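Local structure of sensor protein pfeS (Pseudomonas aeruginosa, 3KYZ) at residues Val101-Pro106 with Leu114-Pro119. The protein is the sensor histidine kinase of the PfeR/PfeS two-component system, here its sensor domain, and may activate PfeR by phosphorylation. Residues are numbered along the deposited sequence; the frame is centred on the assembly and turned at random.
Sequences VSIEFP and LVIQLP
V101 pairs with I116 and I103 with L114 as hydrogen-bonded pairs of an antiparallel β-hairpin, buried near the centre of the domain, with strand 100-104 at one edge of the sheet. V101 N reaches I116 O at 2.9 Å from above the carbonyl plane, whereas the return bond from I116 N lies in the plane of the V101 carbonyl. V101 O also receives a CA-H...O contact from V115 CA at 3.2 Å. The I103-L114 pair is joined by I103 N to L114 O, at 2.8 Å nearly along the C=O axis, and by L114 N to I103 O. Strand 57-60 borders 113-117 on its other side, completing the three-stranded sheet of this Cache-clan, predicted periplasmic sensor domain. V101, I103, L114 and I116 project from one face, where I103 touches A27 and L114 Y26 of helix 17-53. I103 CD1 meets L114 CD2 at 4.3 Å and I116 CG2 at 4.2 Å. V101 CG1 is anti to the backbone N (chi1 -178°), and CG2, beside that N, meets L118 CD1 at 4.1 Å. S102 and V115 form a non-hydrogen-bonded pair on the opposite face; S102 OG is hydrogen-bonded to R113 NH1, and S102 packs on F82 of the second subunit.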
loop_
_atom_site.group_PDB
_atom_site.type_symbol
_atom_site.label_atom_id
_atom_site.label_comp_id
_atom_site.label_asym_id
_atom_site.label_seq_id
_atom_site.Cartn_x
_atom_site.Cartn_y
_atom_site.Cartn_z
ATOM N N VAL A 101 7.859 -0.599 -6.738
ATOM C CA VAL A 101 7.762 0.765 -7.228
ATOM C C VAL A 101 6.373 1.029 -7.798
ATOM O O VAL A 101 5.874 0.260 -8.625
ATOM C CB VAL A 101 8.833 1.036 -8.303
ATOM C CG1 VAL A 101 8.756 2.479 -8.787
ATOM C CG2 VAL A 101 10.222 0.714 -7.754
ATOM N N SER A 102 5.752 2.109 -7.326
ATOM C CA SER A 102 4.412 2.515 -7.732
ATOM C C SER A 102 4.513 3.663 -8.727
ATOM O O SER A 102 5.126 4.694 -8.435
ATOM C CB SER A 102 3.643 2.999 -6.503
ATOM O OG SER A 102 2.355 3.479 -6.836
ATOM N N ILE A 103 3.919 3.488 -9.903
ATOM C CA ILE A 103 3.989 4.503 -10.956
ATOM C C ILE A 103 2.598 4.751 -11.539
ATOM O O ILE A 103 2.033 3.898 -12.230
ATOM C CB ILE A 103 4.951 4.096 -12.097
ATOM C CG1 ILE A 103 6.277 3.549 -11.548
ATOM C CG2 ILE A 103 5.178 5.284 -13.043
ATOM C CD1 ILE A 103 7.122 2.796 -12.594
ATOM N N GLU A 104 2.042 5.922 -11.254
ATOM C CA GLU A 104 0.692 6.245 -11.700
ATOM C C GLU A 104 0.578 6.183 -13.218
ATOM O O GLU A 104 1.522 6.515 -13.938
ATOM C CB GLU A 104 0.301 7.651 -11.225
ATOM C CG GLU A 104 1.080 8.773 -11.929
ATOM C CD GLU A 104 0.694 10.174 -11.454
ATOM O OE1 GLU A 104 0.051 10.290 -10.396
ATOM O OE2 GLU A 104 1.042 11.163 -12.140
ATOM N N PHE A 105 -0.583 5.769 -13.707
ATOM C CA PHE A 105 -0.891 5.966 -15.121
ATOM C C PHE A 105 -0.775 7.469 -15.403
ATOM O O PHE A 105 -1.378 8.278 -14.693
ATOM C CB PHE A 105 -2.311 5.504 -15.434
ATOM C CG PHE A 105 -2.476 4.005 -15.513
ATOM C CD1 PHE A 105 -1.401 3.144 -15.356
ATOM C CD2 PHE A 105 -3.733 3.462 -15.745
ATOM C CE1 PHE A 105 -1.581 1.766 -15.446
ATOM C CE2 PHE A 105 -3.920 2.098 -15.836
ATOM C CZ PHE A 105 -2.844 1.245 -15.689
ATOM N N PRO A 106 -0.006 7.856 -16.436
ATOM C CA PRO A 106 0.256 9.292 -16.611
ATOM C C PRO A 106 -0.937 10.111 -17.116
ATOM O O PRO A 106 -1.112 11.257 -16.693
ATOM C CB PRO A 106 1.404 9.314 -17.632
ATOM C CG PRO A 106 1.265 8.016 -18.390
ATOM C CD PRO A 106 0.819 7.027 -17.335
ATOM N N LEU A 114 0.927 1.317 -12.555
ATOM C CA LEU A 114 1.834 0.198 -12.750
ATOM C C LEU A 114 2.607 -0.009 -11.454
ATOM O O LEU A 114 3.101 0.952 -10.854
ATOM C CB LEU A 114 2.811 0.506 -13.890
ATOM C CG LEU A 114 3.958 -0.494 -14.084
ATOM C CD1 LEU A 114 3.420 -1.851 -14.487
ATOM C CD2 LEU A 114 4.945 0.013 -15.131
ATOM N N VAL A 115 2.684 -1.258 -11.004
ATOM C CA VAL A 115 3.568 -1.621 -9.906
ATOM C C VAL A 115 4.616 -2.589 -10.454
ATOM O O VAL A 115 4.284 -3.574 -11.121
ATOM C CB VAL A 115 2.805 -2.270 -8.735
ATOM C CG1 VAL A 115 3.784 -2.690 -7.628
ATOM C CG2 VAL A 115 1.764 -1.305 -8.191
ATOM N N ILE A 116 5.883 -2.295 -10.199
ATOM C CA ILE A 116 6.960 -3.166 -10.648
ATOM C C ILE A 116 7.956 -3.342 -9.514
ATOM O O ILE A 116 8.388 -2.361 -8.915
ATOM C CB ILE A 116 7.640 -2.623 -11.941
ATOM C CG1 ILE A 116 8.734 -3.574 -12.434
ATOM C CG2 ILE A 116 8.192 -1.207 -11.744
ATOM C CD1 ILE A 116 9.128 -3.303 -13.885
ATOM N N GLN A 117 8.296 -4.584 -9.190
ATOM C CA GLN A 117 9.370 -4.787 -8.226
ATOM C C GLN A 117 10.666 -4.383 -8.926
ATOM O O GLN A 117 10.938 -4.815 -10.044
ATOM C CB GLN A 117 9.458 -6.228 -7.729
ATOM C CG GLN A 117 10.442 -6.363 -6.567
ATOM C CD GLN A 117 10.320 -7.669 -5.808
ATOM O OE1 GLN A 117 9.885 -8.680 -6.354
ATOM N NE2 GLN A 117 10.703 -7.649 -4.530
ATOM N N LEU A 118 11.448 -3.527 -8.284
ATOM C CA LEU A 118 12.625 -2.956 -8.935
ATOM C C LEU A 118 13.553 -4.050 -9.451
ATOM O O LEU A 118 13.956 -4.917 -8.687
ATOM C CB LEU A 118 13.395 -2.067 -7.956
ATOM C CG LEU A 118 14.477 -1.210 -8.609
ATOM C CD1 LEU A 118 13.843 -0.112 -9.456
ATOM C CD2 LEU A 118 15.385 -0.616 -7.554
ATOM N N PRO A 119 13.892 -4.022 -10.750
ATOM C CA PRO A 119 14.899 -4.974 -11.237
ATOM C C PRO A 119 16.225 -4.797 -10.501
ATOM O O PRO A 119 16.648 -3.670 -10.251
ATOM C CB PRO A 119 15.060 -4.588 -12.712
ATOM C CG PRO A 119 13.742 -4.004 -13.083
ATOM C CD PRO A 119 13.293 -3.241 -11.849
#